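Local atomic coordinates of Blr6230 protein (Bradyrhizobium diazoefficiens USDA 110, PDB entry 5NGG), a protein that probably hydrolyses the beta-lactam ring of antibiotics, as a zinc-dependent enzyme of metallo-beta-lactamase subclass B3. Residues Gln42-Asp45 and Asn46-Tyr49; Gly78-Lys81 and Asp82-Lys86; Gln213-Tyr216 and Ala217-Asp221. One frame throughout, in Å; residues are numbered along the deposited sequence.

Contact 1 (Gln42-Asp45 and Asn46-Tyr49); sequences QLID and NIYY
The carboxamide of Q42 and the phenol ring of Y48 lie in planes only 9° apart, on a tight beta hairpin closed by a type II' turn from I44 to I47. The planes are nearly parallel, but it is the aliphatic stem of Q42 that does the touching, with CB and CG each 3.6 Å from Y48 CE2. F89 meets the same ring edge-to-face. Q42 CG stands anti to the backbone N (chi1 -176°) and the chain stays extended, which carries the amide along the ring to the turn. There Q42 NE2 donates to D45 O at 2.8 Å, with the acceptor close to the amide plane; this bond fixes the rotation of the amide.

The hairpin illustrates how a classic bulge accommodates an extra residue beside a turn. Two residues, L43 and I44, stand opposite the single residue I47, whose carbonyl accepts L43 N at 2.9 Å and, more weakly, I44 N. The reverse bond, I47 N to I44 O, also spans 2.9 Å and closes the turn. At the two corners of the turn, D45 OD2 accepts the backbone N of K189 and N46 ND2 donates to K61 O, tying it to strands 182-190 and 58-62. On the face away from Q42 and Y48, both isoleucines lean on V188 of the second sheet. The two run alongside each other, with I44 CG2 4.1 Å from I47 CD1.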
# COMPACT_ATOMS: atom_id res chain seq x y z
N GLN A 42 -15.18 7.73 5.85
CA GLN A 42 -15.69 6.40 5.48
C GLN A 42 -15.70 6.30 3.96
O GLN A 42 -16.42 7.06 3.29
CB GLN A 42 -17.10 6.19 6.06
CG GLN A 42 -17.64 4.79 5.80
CD GLN A 42 -19.06 4.61 6.29
OE1 GLN A 42 -19.75 5.57 6.62
NE2 GLN A 42 -19.51 3.37 6.31
N LEU A 43 -14.92 5.39 3.40
CA LEU A 43 -14.73 5.28 1.96
C LEU A 43 -15.80 4.36 1.34
O LEU A 43 -16.51 4.77 0.41
CB LEU A 43 -13.27 4.85 1.71
CG LEU A 43 -12.81 4.87 0.27
CD1 LEU A 43 -11.27 5.02 0.21
CD2 LEU A 43 -13.23 3.60 -0.48
N ILE A 44 -15.90 3.12 1.81
CA ILE A 44 -16.98 2.21 1.40
C ILE A 44 -17.17 1.19 2.52
O ILE A 44 -16.21 0.63 3.02
CB ILE A 44 -16.72 1.52 0.04
CG1 ILE A 44 -17.98 0.76 -0.42
CG2 ILE A 44 -15.47 0.63 0.06
CD1 ILE A 44 -17.94 0.37 -1.89
N ASP A 45 -18.41 1.01 2.95
CA ASP A 45 -18.79 0.02 3.95
C ASP A 45 -17.85 0.17 5.17
O ASP A 45 -17.83 1.25 5.78
CB ASP A 45 -18.81 -1.37 3.32
CG ASP A 45 -19.53 -2.42 4.16
OD1 ASP A 45 -20.10 -2.10 5.24
OD2 ASP A 45 -19.52 -3.60 3.72
N ASN A 46 -17.09 -0.87 5.53
CA ASN A 46 -16.25 -0.86 6.72
C ASN A 46 -14.80 -0.45 6.48
O ASN A 46 -13.96 -0.68 7.33
CB ASN A 46 -16.34 -2.21 7.45
CG ASN A 46 -15.89 -3.40 6.64
OD1 ASN A 46 -16.03 -3.43 5.41
ND2 ASN A 46 -15.42 -4.42 7.34
N ILE A 47 -14.53 0.20 5.34
CA ILE A 47 -13.20 0.70 4.98
C ILE A 47 -13.19 2.23 5.15
O ILE A 47 -14.00 2.93 4.52
CB ILE A 47 -12.80 0.34 3.54
CG1 ILE A 47 -12.79 -1.17 3.32
CG2 ILE A 47 -11.43 0.95 3.22
CD1 ILE A 47 -12.60 -1.60 1.89
N TYR A 48 -12.24 2.70 5.95
CA TYR A 48 -12.13 4.12 6.30
C TYR A 48 -10.73 4.62 5.91
O TYR A 48 -9.73 3.94 6.19
CB TYR A 48 -12.33 4.36 7.81
CG TYR A 48 -13.69 3.94 8.31
CD1 TYR A 48 -14.02 2.60 8.49
CD2 TYR A 48 -14.68 4.89 8.57
CE1 TYR A 48 -15.28 2.21 8.91
CE2 TYR A 48 -15.95 4.51 9.01
CZ TYR A 48 -16.24 3.17 9.18
OH TYR A 48 -17.50 2.79 9.59
N TYR A 49 -10.66 5.79 5.29
CA TYR A 49 -9.38 6.42 4.93
C TYR A 49 -8.90 7.26 6.10
O TYR A 49 -9.64 8.11 6.58
CB TYR A 49 -9.58 7.32 3.69
CG TYR A 49 -8.30 7.86 3.12
CD1 TYR A 49 -7.70 9.01 3.64
CD2 TYR A 49 -7.67 7.23 2.07
CE1 TYR A 49 -6.50 9.51 3.14
CE2 TYR A 49 -6.46 7.74 1.55
CZ TYR A 49 -5.87 8.86 2.09
OH TYR A 49 -4.69 9.27 1.53

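Contact 2 (Gly78-Lys81 and Asp82-Lys86)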
# COMPACT_ATOMS: atom_id res chain seq x y z
N GLY A 78 1.94 10.02 14.63
CA GLY A 78 1.01 10.75 15.45
C GLY A 78 -0.20 11.26 14.69
O GLY A 78 -1.30 11.22 15.19
N MET A 79 0.02 11.77 13.48
CA MET A 79 -1.04 12.20 12.60
C MET A 79 -2.01 11.06 12.27
O MET A 79 -3.22 11.23 12.29
CB MET A 79 -0.49 12.81 11.31
CG MET A 79 -1.58 13.15 10.31
SD MET A 79 -0.94 13.89 8.81
CE MET A 79 -0.64 15.55 9.38
N ILE A 80 -1.48 9.90 11.91
CA ILE A 80 -2.32 8.75 11.62
C ILE A 80 -3.16 8.38 12.84
O ILE A 80 -4.36 8.15 12.72
CB ILE A 80 -1.48 7.55 11.13
CG1 ILE A 80 -0.65 7.88 9.86
CG2 ILE A 80 -2.37 6.34 10.88
CD1 ILE A 80 -1.39 8.52 8.70
N LYS A 81 -2.53 8.32 14.01
CA LYS A 81 -3.25 7.97 15.23
C LYS A 81 -4.36 9.01 15.50
O LYS A 81 -5.48 8.65 15.92
CB LYS A 81 -2.27 7.84 16.41
CG LYS A 81 -1.39 6.59 16.33
CD LYS A 81 -0.69 6.22 17.62
CE LYS A 81 0.46 7.13 17.93
NZ LYS A 81 1.22 6.66 19.12
N ASP A 82 -4.05 10.28 15.24
CA ASP A 82 -5.03 11.35 15.38
C ASP A 82 -6.22 11.18 14.43
O ASP A 82 -7.38 11.34 14.85
CB ASP A 82 -4.37 12.73 15.18
CG ASP A 82 -3.55 13.18 16.39
OD1 ASP A 82 -3.65 12.57 17.47
OD2 ASP A 82 -2.80 14.16 16.23
N ASN A 83 -5.95 10.84 13.16
CA ASN A 83 -7.03 10.60 12.19
C ASN A 83 -7.96 9.45 12.61
O ASN A 83 -9.17 9.52 12.42
CB ASN A 83 -6.43 10.31 10.82
CG ASN A 83 -5.82 11.54 10.20
OD1 ASN A 83 -6.10 12.68 10.61
ND2 ASN A 83 -4.96 11.31 9.22
N ILE A 84 -7.36 8.39 13.15
CA ILE A 84 -8.13 7.25 13.67
C ILE A 84 -9.09 7.74 14.74
O ILE A 84 -10.28 7.40 14.73
CB ILE A 84 -7.16 6.14 14.16
CG1 ILE A 84 -6.44 5.53 12.94
CG2 ILE A 84 -7.89 5.06 14.96
CD1 ILE A 84 -5.29 4.61 13.28
N ALA A 85 -8.58 8.54 15.67
CA ALA A 85 -9.41 9.04 16.75
C ALA A 85 -10.49 10.01 16.26
O ALA A 85 -11.62 10.03 16.80
CB ALA A 85 -8.53 9.72 17.79
N LYS A 86 -10.17 10.79 15.22
CA LYS A 86 -11.15 11.72 14.62
C LYS A 86 -12.42 11.00 14.13
O LYS A 86 -13.52 11.58 14.15
CB LYS A 86 -10.57 12.53 13.45
CG LYS A 86 -9.66 13.67 13.83
CD LYS A 86 -9.05 14.33 12.58
CE LYS A 86 -8.01 15.37 12.96
O HOH W 1 -1.43 11.33 18.11
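From G78 to A85 the backbone is regular alpha-helix, with D82 N, N83 N, I84 N and A85 N each bonding to the carbonyl four residues earlier, D82 N to G78 O at 2.9 Å for example. Helix 77-86 is the connection of a beta-alpha-beta crossover between strands 65-69 and 94-98, and it shows how one helix sorts its side chains by direction.

The buried stripe pairs I80 with I84 one turn on, I80 CG2 being 4.2 Å from I84 CD1. V57 and F89 from neighbouring loops meet these two residues. Next to this stripe M79 lies alongside N83, the two heading the same way, with M79 CG 4.0 Å from N83 ND2. That amide nitrogen donates to V50 O, so a buried polar group has its partner in another part of the fold. On the exposed flank, in one of the two modelled conformers of D82, a water donates to both D82 OD1 and G78 O; because it rests on an alternate conformer, this link is doubtful.

K81 leaves the helix in another direction. K81, E112 and E116 are seen as a zinc site in a crystal structure of this protein; with no zinc modelled at them in this chain, a bend at chi3 (-75°) turns the lysine's end so that K81 NZ forms salt bridges to E116 OE1 and E112 OE2.

Contact 3 (Gln213-Tyr216 and Ala217-Asp221); sequences QPTY and AGIVD
Y216 O accepts a weak hydrogen bond from I219 N, at 3.4 Å, across a type II turn that leads into helix 219-232. The same oxygen is hemmed in by the I219 side chain, whose CG2 also lies 3.4 Å from Y216 O. G218, the N-cap residue, occupies the third position of the turn with a positive phi of 88°, a conformation that glycine adopts readily.

With a bond this weak, the side chains add to the joining. The Y216 ring turns back over the turn because its CG sits between the backbone N and the carbonyl carbon (chi1 70°). I219 CB comes down on one face, 3.9 Å from the ring centroid and 13° off the normal, a clear CH-pi contact. Its CG1 branch runs out past the rim, I219 CG1 to Y216 CE2 being 3.6 Å, while I219 CG2 reaches P214 CB at 3.9 Å.

The side chain of Y216 is about 7 Å from that of H177 and T215's about 6 Å from that of H103, both ligands of one zinc, so the turn lies beside the metal site. Y216 OH is hydrogen-bonded to D222 OD2. CH-pi and apolar contacts thus probably supplement one weak backbone bond and a phenol-carboxylate bond at this helix start.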
# COMPACT_ATOMS: atom_id res chain seq x y z
N GLN A 213 22.78 -3.32 -11.63
CA GLN A 213 22.75 -4.00 -10.34
C GLN A 213 21.29 -3.90 -9.88
O GLN A 213 20.93 -2.98 -9.13
CB GLN A 213 23.70 -3.33 -9.34
CG GLN A 213 25.17 -3.44 -9.71
N PRO A 214 20.44 -4.82 -10.35
CA PRO A 214 19.03 -4.65 -10.03
C PRO A 214 18.76 -4.67 -8.53
O PRO A 214 19.48 -5.32 -7.76
CB PRO A 214 18.38 -5.85 -10.74
CG PRO A 214 19.32 -6.19 -11.86
CD PRO A 214 20.66 -5.96 -11.26
N THR A 215 17.73 -3.95 -8.11
CA THR A 215 17.37 -3.82 -6.71
C THR A 215 17.20 -5.16 -6.02
O THR A 215 17.61 -5.32 -4.87
CB THR A 215 16.11 -2.93 -6.60
OG1 THR A 215 16.48 -1.58 -6.87
CG2 THR A 215 15.42 -3.02 -5.26
N TYR A 216 16.63 -6.13 -6.73
CA TYR A 216 16.66 -7.51 -6.30
C TYR A 216 16.58 -8.40 -7.54
O TYR A 216 16.15 -7.95 -8.62
CB TYR A 216 15.55 -7.82 -5.27
CG TYR A 216 14.14 -7.84 -5.81
CD1 TYR A 216 13.60 -9.00 -6.34
CD2 TYR A 216 13.34 -6.70 -5.78
CE1 TYR A 216 12.32 -9.05 -6.83
CE2 TYR A 216 12.04 -6.74 -6.28
CZ TYR A 216 11.54 -7.92 -6.80
OH TYR A 216 10.26 -7.99 -7.26
N ALA A 217 16.99 -9.66 -7.39
CA ALA A 217 17.04 -10.59 -8.51
C ALA A 217 15.65 -10.96 -8.98
O ALA A 217 14.82 -11.41 -8.19
CB ALA A 217 17.82 -11.85 -8.13
N GLY A 218 15.42 -10.82 -10.29
CA GLY A 218 14.14 -11.16 -10.91
C GLY A 218 13.12 -10.03 -10.92
O GLY A 218 11.96 -10.26 -11.29
N ILE A 219 13.56 -8.81 -10.57
CA ILE A 219 12.64 -7.69 -10.46
C ILE A 219 11.86 -7.40 -11.75
O ILE A 219 10.66 -7.13 -11.70
CB ILE A 219 13.36 -6.44 -9.91
CG1 ILE A 219 12.37 -5.31 -9.61
CG2 ILE A 219 14.46 -5.94 -10.83
CD1 ILE A 219 12.99 -4.19 -8.80
N VAL A 220 12.53 -7.42 -12.90
CA VAL A 220 11.84 -7.12 -14.14
C VAL A 220 10.69 -8.13 -14.40
O VAL A 220 9.58 -7.75 -14.75
CB VAL A 220 12.83 -7.02 -15.32
CG1 VAL A 220 12.09 -6.98 -16.66
CG2 VAL A 220 13.74 -5.80 -15.17
N ASP A 221 11.00 -9.42 -14.29
CA ASP A 221 10.00 -10.46 -14.46
C ASP A 221 8.83 -10.29 -13.51
O ASP A 221 7.67 -10.47 -13.92
CB ASP A 221 10.64 -11.85 -14.31
CG ASP A 221 11.49 -12.25 -15.49
OD1 ASP A 221 11.08 -12.03 -16.64
OD2 ASP A 221 12.57 -12.82 -15.26

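How the contacts relate
All three contacts are local and partly buried, yet they draw on different chemistry. Contact 1, at one edge of the seven-stranded sheet, relies on cross-strand backbone bonds and reaches the second sheet through its isoleucines. Contact 2 lies on a helix packed near that hairpin, with centres about 15 Å apart and no direct touch; F89 meets both, at Y48 and at I84. The helix of contact 2 leaves D82 and K86 exposed and buries I80 and I84, whereas contact 3 depends on an aromatic face. Contact 3 sits across the chain's centre from the other two, about 35 and 37 Å from them between centres; there the side chain of T215 lies about 10 Å from a bound zinc.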